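Local atomic coordinates of phosphatidylinositide phosphatase SAC2 (Homo sapiens, PDB entry 4XUU), a protein that removes the 4-phosphate from phosphatidylinositol 4-phosphate and probably has a part in endocytic recycling, this chain being its homodimerising hSac2 domain. Residues A[84-89]-A[134-139]. Residues are numbered along the deposited sequence; the frame is centred on the assembly and turned at random.
Sequences IEIGPE and CIAEML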
loop_
_atom_site.group_PDB
_atom_site.type_symbol
_atom_site.label_atom_id
_atom_site.label_comp_id
_atom_site.label_asym_id
_atom_site.label_seq_id
_atom_site.Cartn_x
_atom_site.Cartn_y
_atom_site.Cartn_z
ATOM N N ILE A 84 3.370 15.833 -0.082
ATOM C CA ILE A 84 4.360 14.868 -0.540
ATOM C C ILE A 84 3.917 14.244 -1.862
ATOM O O ILE A 84 2.769 13.825 -2.007
ATOM C CB ILE A 84 4.613 13.751 0.512
ATOM C CG1 ILE A 84 5.095 14.354 1.837
ATOM C CG2 ILE A 84 5.627 12.742 -0.008
ATOM C CD1 ILE A 84 5.152 13.374 2.985
ATOM N N GLU A 85 4.836 14.186 -2.821
ATOM C CA GLU A 85 4.582 13.508 -4.089
ATOM C C GLU A 85 5.476 12.284 -4.220
ATOM O O GLU A 85 6.667 12.356 -3.919
ATOM C CB GLU A 85 4.835 14.452 -5.258
ATOM C CG GLU A 85 3.916 15.653 -5.312
ATOM C CD GLU A 85 4.218 16.545 -6.492
ATOM O OE1 GLU A 85 5.413 16.779 -6.777
ATOM O OE2 GLU A 85 3.257 17.012 -7.141
ATOM N N ILE A 86 4.903 11.163 -4.654
ATOM C CA ILE A 86 5.674 9.939 -4.878
ATOM C C ILE A 86 5.435 9.366 -6.277
ATOM O O ILE A 86 4.322 8.948 -6.614
ATOM C CB ILE A 86 5.398 8.854 -3.799
ATOM C CG1 ILE A 86 5.863 9.335 -2.420
ATOM C CG2 ILE A 86 6.101 7.544 -4.160
ATOM C CD1 ILE A 86 5.480 8.420 -1.268
ATOM N N GLY A 87 6.489 9.345 -7.083
ATOM C CA GLY A 87 6.402 8.804 -8.432
ATOM C C GLY A 87 7.755 8.509 -9.043
ATOM O O GLY A 87 8.782 8.682 -8.386
ATOM N N PRO A 88 7.762 8.060 -10.313
ATOM C CA PRO A 88 9.006 7.771 -11.025
ATOM C C PRO A 88 9.918 8.992 -11.104
ATOM O O PRO A 88 9.436 10.116 -11.271
ATOM C CB PRO A 88 8.523 7.376 -12.424
ATOM C CG PRO A 88 7.130 6.910 -12.223
ATOM C CD PRO A 88 6.579 7.785 -11.149
ATOM N N GLU A 89 11.221 8.755 -10.977
ATOM C CA GLU A 89 12.238 9.813 -11.019
ATOM C C GLU A 89 12.149 10.701 -12.265
ATOM O O GLU A 89 11.888 10.207 -13.368
ATOM C CB GLU A 89 13.651 9.223 -10.893
ATOM C CG GLU A 89 13.937 8.042 -11.811
ATOM C CD GLU A 89 15.397 7.935 -12.214
ATOM O OE1 GLU A 89 15.728 7.008 -12.987
ATOM O OE2 GLU A 89 16.213 8.775 -11.778
ATOM N N CYS A 134 6.180 4.471 3.237
ATOM C CA CYS A 134 6.283 4.330 4.686
ATOM C C CYS A 134 6.734 5.609 5.370
ATOM O O CYS A 134 6.129 6.028 6.364
ATOM C CB CYS A 134 7.218 3.174 5.043
ATOM S SG CYS A 134 6.433 1.572 4.782
ATOM N N ILE A 135 7.787 6.224 4.836
ATOM C CA ILE A 135 8.305 7.479 5.379
ATOM C C ILE A 135 7.248 8.595 5.296
ATOM O O ILE A 135 6.999 9.287 6.282
ATOM C CB ILE A 135 9.640 7.905 4.689
ATOM C CG1 ILE A 135 10.747 6.883 4.993
ATOM C CG2 ILE A 135 10.059 9.307 5.127
ATOM C CD1 ILE A 135 11.969 7.005 4.101
ATOM N N ALA A 136 6.622 8.735 4.124
ATOM C CA ALA A 136 5.554 9.713 3.902
ATOM C C ALA A 136 4.409 9.526 4.887
ATOM O O ALA A 136 3.851 10.497 5.396
ATOM C CB ALA A 136 5.042 9.631 2.471
ATOM N N GLU A 137 4.075 8.270 5.159
ATOM C CA GLU A 137 3.024 7.957 6.114
ATOM C C GLU A 137 3.345 8.417 7.537
ATOM O O GLU A 137 2.468 8.936 8.222
ATOM C CB GLU A 137 2.629 6.481 6.035
ATOM C CG GLU A 137 1.570 6.260 4.963
ATOM C CD GLU A 137 1.385 4.815 4.549
ATOM O OE1 GLU A 137 1.069 4.599 3.358
ATOM O OE2 GLU A 137 1.533 3.899 5.393
HETATM N N MSE A 138 4.597 8.271 7.969
HETATM C CA MSE A 138 4.967 8.752 9.296
HETATM C C MSE A 138 4.990 10.278 9.387
HETATM O O MSE A 138 4.611 10.843 10.408
HETATM C CB MSE A 138 6.278 8.152 9.804
HETATM C CG MSE A 138 6.309 8.157 11.335
HETATM SE SE MSE A 138 7.989 7.657 12.155
HETATM C CE MSE A 138 7.847 5.727 11.888
ATOM N N LEU A 139 5.428 10.935 8.320
ATOM C CA LEU A 139 5.365 12.386 8.246
ATOM C C LEU A 139 3.914 12.866 8.292
ATOM O O LEU A 139 3.622 13.933 8.841
ATOM C CB LEU A 139 6.048 12.896 6.978
ATOM C CG LEU A 139 7.578 12.833 6.893
ATOM C CD1 LEU A 139 8.012 12.988 5.453
ATOM C CD2 LEU A 139 8.239 13.900 7.753
#
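Ile-84 meets Ala-136 and Leu-139, and Ile-86 meets Ala-136, where strand 84-88 runs almost antiparallel to helix 134-139, their N-to-C directions 169° apart and their axes 10.0 Å apart at closest approach. This is the helix-on-sheet core of a pleckstrin-homology-like fold, in which the helix near the C-terminal end packs against the strongly bent sheet; the backbones come nearest at Ile-84 and Ala-136, with CA atoms 6.9 Å apart. Alternation along the strand sends both isoleucines to the helix side, while Glu-85, between them, turns the other way and hydrogen-bonds His-104. Ala-136 and Leu-139, three residues apart, present a small methyl and a branched side chain on the helix face that meets the strand. In Ile-84, CG1 stands anti to the carbonyl carbon (chi1 -59°) and chi2 is extended at 171°, carrying CD1 to the helix, where it lies 3.8 Å from Leu-139 CD1. Met-101 of the adjacent strand 99-107 touches Ile-84, Ala-136 and Leu-139, continuing this apolar layer. On the helix surface away from the strand, Cys-134 forms a disulfide with Cys-134 of the second subunit, so the same helix serves both the core and an interface between subunits. Back at the strand, the Ala-136 CB methyl is shared by two isoleucine ends, 3.8 Å from Ile-84 CD1 and 4.0 Å from Ile-86 CD1.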